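Long-range contacts in putative methyltransferase protein (PDB 5BP9), which binds S-adenosyl-L-homocysteine and is probably an S-adenosylmethionine-dependent methyltransferase: residues Ala159-Ile164 and Leu190-Cys196; Met180-Phe184 and Tyr254-Phe260. One frame throughout, in Å; residues are numbered along the deposited sequence.

Contact 1. Residues Ala159-Ile164 and Leu190-Cys196; sequences ATFDTI and LLRPDGC
Phe161 pairs in parallel with Leu191 of the short strand 191-192, and Thr163 with Cys196 at the start of strand 195-202, in the mixed seven-stranded sheet of a class I, Rossmann-like methyltransferase. Strands 161-166 and 195-202 are joined by a beta-alpha-beta crossover through helix 180-190. Leu190 O takes the amide of Phe161 (N to O 2.8 Å), and Phe161 O in turn receives the N-H of Arg192. A type II turn from Arg192 to Gly195 then interrupts the second segment. Pairing resumes beyond it with Cys196 N to Asp162 O and Ile164 N to Cys196 O, both 2.9 Å. CD1 of Ile164 rests on CB of Leu190 (3.7 Å) and CD2 of Leu191; the Leu190 side chain also touches Leu152, a residue that binds the S-adenosyl-L-homocysteine. Arg192 reaches across the first segment, between Thr160 and Asp162, its chain extended from CG to NE. NE donates a hydrogen bond to OG1 of Thr160 at 2.9 Å, nearly straight at 172° and within the guanidinium plane. Arg192 NH1 forms a salt bridge with Asp162 OD2 (3.2 Å), its hydrogen bond weak and the carboxylate almost upright to the guanidinium; this oxygen also accepts the backbone N-H of Thr104 on the adjoining strand. The other carboxylate oxygen, OD1, takes a water hydrogen at 2.7 Å, and the same water donates to Pro193 O.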
ATOM      1  N   ALA A 159      -9.467  15.261   3.920  1.00 16.51           N
ATOM      2  CA  ALA A 159     -10.622  14.471   4.336  1.00 16.70           C
ATOM      3  C   ALA A 159     -10.200  13.799   5.625  1.00 18.29           C
ATOM      4  O   ALA A 159      -9.009  13.735   5.908  1.00 18.88           O
ATOM      5  CB  ALA A 159     -11.010  13.450   3.285  1.00 20.03           C
ATOM      6  N   THR A 160     -11.152  13.337   6.430  1.00 16.20           N
ATOM      7  CA  THR A 160     -10.780  12.680   7.688  1.00 15.09           C
ATOM      8  C   THR A 160     -11.437  11.307   7.814  1.00 14.61           C
ATOM      9  O   THR A 160     -12.484  11.033   7.228  1.00 15.59           O
ATOM     10  CB  THR A 160     -11.056  13.535   8.937  1.00 16.43           C
ATOM     11  OG1 THR A 160     -12.473  13.668   9.132  1.00 18.66           O
ATOM     12  CG2 THR A 160     -10.399  14.864   8.808  1.00 19.06           C
ATOM     13  N   PHE A 161     -10.747  10.445   8.556  1.00 13.48           N
ATOM     14  CA  PHE A 161     -11.044   9.033   8.602  1.00 12.90           C
ATOM     15  C   PHE A 161     -10.893   8.470   9.996  1.00 13.48           C
ATOM     16  O   PHE A 161     -10.021   8.871  10.753  1.00 14.51           O
ATOM     17  CB  PHE A 161     -10.114   8.284   7.639  1.00 13.36           C
ATOM     18  CG  PHE A 161     -10.256   8.756   6.210  1.00 12.04           C
ATOM     19  CD1 PHE A 161     -11.284   8.284   5.435  1.00 14.35           C
ATOM     20  CD2 PHE A 161      -9.426   9.744   5.690  1.00 13.61           C
ATOM     21  CE1 PHE A 161     -11.494   8.744   4.162  1.00 14.90           C
ATOM     22  CE2 PHE A 161      -9.612  10.204   4.389  1.00 13.77           C
ATOM     23  CZ  PHE A 161     -10.657   9.694   3.629  1.00 14.03           C
ATOM     24  N   ASP A 162     -11.747   7.492  10.296  1.00 15.97           N
ATOM     25  CA  ASP A 162     -11.606   6.679  11.503  1.00 16.12           C
ATOM     26  C   ASP A 162     -10.581   5.562  11.356  1.00 16.02           C
ATOM     27  O   ASP A 162      -9.921   5.207  12.332  1.00 18.27           O
ATOM     28  CB  ASP A 162     -12.946   6.093  11.900  1.00 15.58           C
ATOM     29  CG  ASP A 162     -13.987   7.181  12.164  1.00 17.18           C
ATOM     30  OD1 ASP A 162     -13.811   7.923  13.172  1.00 18.39           O
ATOM     31  OD2 ASP A 162     -14.942   7.297  11.355  1.00 19.75           O
ATOM     32  N   THR A 163     -10.463   5.016  10.149  1.00 15.43           N
ATOM     33  CA  THR A 163      -9.478   3.948   9.867  1.00 13.51           C
ATOM     34  C   THR A 163      -8.802   4.258   8.536  1.00 12.72           C
ATOM     35  O   THR A 163      -9.479   4.561   7.547  1.00 13.71           O
ATOM     36  CB  THR A 163     -10.119   2.552   9.780  1.00 15.39           C
ATOM     37  OG1 THR A 163     -10.964   2.323  10.910  1.00 17.24           O
ATOM     38  CG2 THR A 163      -9.059   1.463   9.784  1.00 16.74           C
ATOM     39  N   ILE A 164      -7.477   4.207   8.543  1.00 13.79           N
ATOM     40  CA  ILE A 164      -6.670   4.331   7.326  1.00 13.49           C
ATOM     41  C   ILE A 164      -5.980   2.988   7.083  1.00 11.84           C
ATOM     42  O   ILE A 164      -5.237   2.508   7.940  1.00 13.56           O
ATOM     43  CB  ILE A 164      -5.661   5.477   7.432  1.00 12.46           C
ATOM     44  CG1 ILE A 164      -6.430   6.817   7.643  1.00 13.88           C
ATOM     45  CG2 ILE A 164      -4.784   5.512   6.173  1.00 12.99           C
ATOM     46  CD1 ILE A 164      -5.548   8.043   7.791  1.00 15.83           C
ATOM     47  N   LEU A 190      -5.249  13.575   8.432  1.00 12.95           N
ATOM     48  CA  LEU A 190      -6.282  12.668   7.940  1.00 14.73           C
ATOM     49  C   LEU A 190      -7.036  11.869   8.994  1.00 15.21           C
ATOM     50  O   LEU A 190      -8.101  11.321   8.690  1.00 15.68           O
ATOM     51  CB  LEU A 190      -5.649  11.676   6.932  1.00 15.43           C
ATOM     52  CG  LEU A 190      -5.065  12.232   5.629  1.00 14.32           C
ATOM     53  CD1 LEU A 190      -4.474  11.097   4.822  1.00 15.56           C
ATOM     54  CD2 LEU A 190      -6.107  13.022   4.819  1.00 16.99           C
ATOM     55  N   LEU A 191      -6.500  11.787  10.208  1.00 17.11           N
ATOM     56  CA  LEU A 191      -7.115  10.962  11.239  1.00 15.30           C
ATOM     57  C   LEU A 191      -8.097  11.719  12.111  1.00 16.16           C
ATOM     58  O   LEU A 191      -7.779  12.802  12.628  1.00 20.72           O
ATOM     59  CB  LEU A 191      -6.065  10.327  12.134  1.00 16.50           C
ATOM     60  CG  LEU A 191      -5.308   9.157  11.539  1.00 18.02           C
ATOM     61  CD1 LEU A 191      -4.119   8.782  12.420  1.00 18.81           C
ATOM     62  CD2 LEU A 191      -6.199   7.941  11.326  1.00 16.89           C
ATOM     63  N   ARG A 192      -9.268  11.122  12.289  1.00 15.65           N
ATOM     64  CA  ARG A 192     -10.227  11.611  13.288  1.00 16.75           C
ATOM     65  C   ARG A 192      -9.741  11.260  14.684  1.00 19.12           C
ATOM     66  O   ARG A 192      -8.907  10.361  14.853  1.00 20.37           O
ATOM     67  CB  ARG A 192     -11.593  11.002  13.038  1.00 16.52           C
ATOM     68  CG  ARG A 192     -12.180  11.497  11.744  1.00 17.21           C
ATOM     69  CD  ARG A 192     -13.506  10.889  11.397  1.00 17.01           C
ATOM     70  NE  ARG A 192     -14.007  11.409  10.124  1.00 18.07           N
ATOM     71  CZ  ARG A 192     -15.089  10.964   9.484  1.00 19.91           C
ATOM     72  NH1 ARG A 192     -15.845  10.003   9.985  1.00 23.18           N
ATOM     73  NH2 ARG A 192     -15.417  11.486   8.319  1.00 24.55           N
ATOM     74  N   PRO A 193     -10.287  11.943  15.708  1.00 23.11           N
ATOM     75  CA  PRO A 193      -9.993  11.534  17.090  1.00 21.33           C
ATOM     76  C   PRO A 193     -10.279  10.057  17.322  1.00 21.17           C
ATOM     77  O   PRO A 193     -11.289   9.531  16.825  1.00 23.05           O
ATOM     78  CB  PRO A 193     -10.968  12.377  17.901  1.00 25.13           C
ATOM     79  CG  PRO A 193     -11.145  13.604  17.096  1.00 27.57           C
ATOM     80  CD  PRO A 193     -11.152  13.142  15.673  1.00 28.12           C
ATOM     81  N   ASP A 194      -9.350   9.397  18.003  1.00 23.03           N
ATOM     82  CA  ASP A 194      -9.378   7.940  18.239  1.00 28.60           C
ATOM     83  C   ASP A 194      -9.292   7.080  16.979  1.00 22.68           C
ATOM     84  O   ASP A 194      -9.545   5.869  17.041  1.00 24.19           O
ATOM     85  CB  ASP A 194     -10.587   7.533  19.076  1.00 28.88           C
ATOM     86  CG  ASP A 194     -10.659   8.285  20.387  1.00 40.62           C
ATOM     87  OD1 ASP A 194      -9.605   8.514  21.040  1.00 41.15           O
ATOM     88  OD2 ASP A 194     -11.783   8.657  20.746  1.00 53.02           O
ATOM     89  N   GLY A 195      -8.909   7.698  15.856  1.00 19.35           N
ATOM     90  CA  GLY A 195      -8.698   6.966  14.616  1.00 19.67           C
ATOM     91  C   GLY A 195      -7.449   6.118  14.664  1.00 20.34           C
ATOM     92  O   GLY A 195      -6.614   6.277  15.554  1.00 21.31           O
ATOM     93  N   CYS A 196      -7.307   5.221  13.696  1.00 17.60           N
ATOM     94  CA  CYS A 196      -6.090   4.418  13.616  1.00 16.71           C
ATOM     95  C   CYS A 196      -5.698   4.121  12.183  1.00 14.53           C
ATOM     96  O   CYS A 196      -6.512   4.234  11.257  1.00 15.04           O
ATOM     97  CB  CYS A 196      -6.219   3.138  14.437  1.00 18.99           C
ATOM     98  SG  CYS A 196      -7.152   1.824  13.659  1.00 21.21           S
TER
HETATM   99  O   HOH W   1     -12.069   7.421  15.111  1.00 23.76           O

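Contact 2. Residues Met180-Phe184 and Tyr254-Phe260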
HETATM    1  N   MSE A 180       9.456   9.514   6.753  1.00 12.13           N
HETATM    2  CA  MSE A 180       8.608   9.252   7.916  1.00 12.54           C
HETATM    3  C   MSE A 180       7.978  10.504   8.514  1.00 12.84           C
HETATM    4  O   MSE A 180       6.777  10.478   8.816  1.00 12.84           O
HETATM    5  CB  MSE A 180       9.318   8.420   8.989  1.00 13.72           C
HETATM    6  CG  MSE A 180       9.482   6.974   8.550  1.00 15.41           C
HETATM    7 SE   MSE A 180       7.737   6.066   8.730  1.00 19.79          SE
HETATM    8  CE  MSE A 180       8.355   4.513   7.862  1.00 30.25           C
ATOM      9  N   PRO A 181       8.729  11.609   8.683  1.00 13.73           N
ATOM     10  CA  PRO A 181       8.080  12.815   9.232  1.00 13.32           C
ATOM     11  C   PRO A 181       6.917  13.321   8.339  1.00 12.64           C
ATOM     12  O   PRO A 181       5.839  13.637   8.853  1.00 13.73           O
ATOM     13  CB  PRO A 181       9.242  13.808   9.376  1.00 13.58           C
ATOM     14  CG  PRO A 181      10.455  12.931   9.539  1.00 13.78           C
ATOM     15  CD  PRO A 181      10.200  11.772   8.627  1.00 14.88           C
ATOM     16  N   LEU A 182       7.118  13.362   7.018  1.00 12.91           N
ATOM     17  CA  LEU A 182       6.059  13.770   6.087  1.00 14.55           C
ATOM     18  C   LEU A 182       4.859  12.859   6.221  1.00 13.26           C
ATOM     19  O   LEU A 182       3.720  13.321   6.261  1.00 14.76           O
ATOM     20  CB  LEU A 182       6.574  13.727   4.642  1.00 16.48           C
ATOM     21  CG  LEU A 182       5.578  14.031   3.516  1.00 22.61           C
ATOM     22  CD1 LEU A 182       5.298  15.523   3.421  1.00 29.19           C
ATOM     23  CD2 LEU A 182       6.107  13.494   2.194  1.00 28.84           C
ATOM     24  N   PHE A 183       5.127  11.552   6.278  1.00 12.50           N
ATOM     25  CA  PHE A 183       4.048  10.581   6.410  1.00 12.43           C
ATOM     26  C   PHE A 183       3.201  10.847   7.666  1.00 12.20           C
ATOM     27  O   PHE A 183       1.970  10.914   7.589  1.00 12.42           O
ATOM     28  CB  PHE A 183       4.633   9.161   6.417  1.00 11.79           C
ATOM     29  CG  PHE A 183       3.620   8.109   6.756  1.00 13.78           C
ATOM     30  CD1 PHE A 183       2.584   7.833   5.873  1.00 13.38           C
ATOM     31  CD2 PHE A 183       3.656   7.450   7.962  1.00 13.76           C
ATOM     32  CE1 PHE A 183       1.606   6.907   6.204  1.00 13.96           C
ATOM     33  CE2 PHE A 183       2.703   6.486   8.282  1.00 13.95           C
ATOM     34  CZ  PHE A 183       1.655   6.229   7.418  1.00 14.22           C
ATOM     35  N   PHE A 184       3.857  10.979   8.826  1.00 11.58           N
ATOM     36  CA  PHE A 184       3.120  11.175  10.060  1.00 12.53           C
ATOM     37  C   PHE A 184       2.429  12.535  10.127  1.00 11.61           C
ATOM     38  O   PHE A 184       1.346  12.645  10.694  1.00 14.18           O
ATOM     39  CB  PHE A 184       4.002  10.895  11.271  1.00 12.86           C
ATOM     40  CG  PHE A 184       4.229   9.416  11.485  1.00 12.47           C
ATOM     41  CD1 PHE A 184       3.143   8.591  11.789  1.00 14.08           C
ATOM     42  CD2 PHE A 184       5.481   8.831  11.367  1.00 13.52           C
ATOM     43  CE1 PHE A 184       3.310   7.217  11.968  1.00 15.69           C
ATOM     44  CE2 PHE A 184       5.653   7.474  11.587  1.00 14.06           C
ATOM     45  CZ  PHE A 184       4.570   6.653  11.861  1.00 16.07           C
ATOM     46  N   TYR A 254      10.261   5.135  14.591  1.00 16.41           N
ATOM     47  CA  TYR A 254       9.879   6.320  13.796  1.00 14.63           C
ATOM     48  C   TYR A 254       8.477   6.860  14.190  1.00 15.62           C
ATOM     49  O   TYR A 254       8.264   8.076  14.227  1.00 15.88           O
ATOM     50  CB  TYR A 254      10.039   6.030  12.300  1.00 14.80           C
ATOM     51  CG  TYR A 254      11.500   6.057  11.886  1.00 14.55           C
ATOM     52  CD1 TYR A 254      12.113   7.239  11.514  1.00 20.04           C
ATOM     53  CD2 TYR A 254      12.285   4.905  11.918  1.00 18.89           C
ATOM     54  CE1 TYR A 254      13.455   7.269  11.173  1.00 24.59           C
ATOM     55  CE2 TYR A 254      13.631   4.943  11.620  1.00 20.43           C
ATOM     56  CZ  TYR A 254      14.210   6.121  11.240  1.00 25.16           C
ATOM     57  OH  TYR A 254      15.554   6.120  10.920  1.00 31.72           O
ATOM     58  N   ALA A 255       7.559   5.960  14.551  1.00 13.54           N
ATOM     59  CA  ALA A 255       6.251   6.362  15.071  1.00 14.46           C
ATOM     60  C   ALA A 255       6.458   7.205  16.345  1.00 15.26           C
ATOM     61  O   ALA A 255       5.999   8.351  16.435  1.00 14.82           O
ATOM     62  CB  ALA A 255       5.363   5.170  15.333  1.00 17.12           C
ATOM     63  N   ALA A 256       7.221   6.669  17.298  1.00 17.04           N
ATOM     64  CA  ALA A 256       7.469   7.385  18.548  1.00 16.20           C
ATOM     65  C   ALA A 256       8.122   8.759  18.362  1.00 16.42           C
ATOM     66  O   ALA A 256       7.738   9.727  19.029  1.00 20.09           O
ATOM     67  CB  ALA A 256       8.278   6.534  19.504  1.00 18.75           C
ATOM     68  N   ASP A 257       9.027   8.858  17.395  1.00 14.37           N
ATOM     69  CA  ASP A 257       9.738  10.110  17.085  1.00 16.46           C
ATOM     70  C   ASP A 257       8.830  11.193  16.497  1.00 16.47           C
ATOM     71  O   ASP A 257       9.209  12.363  16.478  1.00 19.60           O
ATOM     72  CB  ASP A 257      10.848   9.817  16.073  1.00 18.76           C
ATOM     73  CG  ASP A 257      11.890  10.882  16.022  1.00 23.51           C
ATOM     74  OD1 ASP A 257      12.318  11.368  17.095  1.00 23.11           O
ATOM     75  OD2 ASP A 257      12.295  11.229  14.896  1.00 27.88           O
ATOM     76  N   ASN A 258       7.649  10.796  16.015  1.00 15.13           N
ATOM     77  CA  ASN A 258       6.709  11.661  15.316  1.00 14.90           C
ATOM     78  C   ASN A 258       5.341  11.729  15.989  1.00 15.78           C
ATOM     79  O   ASN A 258       4.353  12.138  15.389  1.00 18.91           O
ATOM     80  CB  ASN A 258       6.609  11.163  13.864  1.00 14.94           C
ATOM     81  CG  ASN A 258       7.849  11.498  13.069  1.00 16.02           C
ATOM     82  OD1 ASN A 258       8.034  12.653  12.674  1.00 17.44           O
ATOM     83  ND2 ASN A 258       8.721  10.510  12.846  1.00 15.72           N
ATOM     84  N   GLY A 259       5.303  11.377  17.275  1.00 19.58           N
ATOM     85  CA  GLY A 259       4.102  11.538  18.083  1.00 20.62           C
ATOM     86  C   GLY A 259       3.034  10.483  17.874  1.00 19.45           C
ATOM     87  O   GLY A 259       1.868  10.740  18.137  1.00 22.40           O
ATOM     88  N   PHE A 260       3.440   9.293  17.421  1.00 17.70           N
ATOM     89  CA  PHE A 260       2.552   8.155  17.206  1.00 17.89           C
ATOM     90  C   PHE A 260       2.999   7.001  18.088  1.00 19.07           C
ATOM     91  O   PHE A 260       4.142   6.948  18.538  1.00 22.29           O
ATOM     92  CB  PHE A 260       2.484   7.719  15.709  1.00 17.38           C
ATOM     93  CG  PHE A 260       1.552   8.577  14.862  1.00 16.63           C
ATOM     94  CD1 PHE A 260       1.875   9.899  14.577  1.00 16.87           C
ATOM     95  CD2 PHE A 260       0.352   8.075  14.398  1.00 16.72           C
ATOM     96  CE1 PHE A 260       1.025  10.711  13.836  1.00 17.54           C
ATOM     97  CE2 PHE A 260      -0.511   8.881  13.647  1.00 16.71           C
ATOM     98  CZ  PHE A 260      -0.171  10.203  13.372  1.00 16.73           C
TER
HETATM   99  O   HOH W   2       5.963  14.217  11.688  1.00 21.07           O
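Phe184 lays its CD1 atom over one face of the Phe260 ring, off-centre toward the rim, with CD1 of Phe260 its closest atom at 3.3 Å. The two ring planes meet obliquely, at 37°. Farther along the Phe184 ring, CZ reaches CA of Ala255 (3.6 Å) and CD2 lies against CB of Asn258. That ring thus spans the end of helix 248-257 and the start of strand 260-267. The Asn258 amide is turned back toward the end of helix 248-257: chi1 of -73° swings it beside its backbone N, and ND2 then donates to Tyr254 O, 2.8 Å away and at 165° at the hydrogen. This bond fixes the amide's rotation and directs OD1 at Pro181, where CA is 3.4 Å off. A water bridges the segments by donating to both Asn258 OD1 and Pro181 O. Nearby, CG of selenomethionine Met180 packs against CB of Tyr254 at 3.9 Å, the two side chains crossing at about a right angle. The first turn of helix 180-190 is thereby fitted against the C-terminal end of helix 248-257, while Phe260 also touches Met187 and Lys188 of the former helix and Ile197 of strand 195-202.

In the fold
Helix 180-190 connects the two contacts: its first turn belongs to contact 2, and its last residue, Leu190, opens the second segment of contact 1. Their centres are 16 Å apart, yet they touch where CD1 of Leu191 packs on CE2 of Phe260 at 3.8 Å. Along the chain the segments alternate, in the order 159-164, 180-184, 190-196, 254-260. Contact 1 joins neighbouring parallel strands of the mixed sheet, whereas contact 2 packs helix 180-190 on helix 248-257 and the beginning of outermost strand 260-267. Together they tie the crossover helix to both the parallel strands and the antiparallel C-terminal edge of the methyltransferase fold.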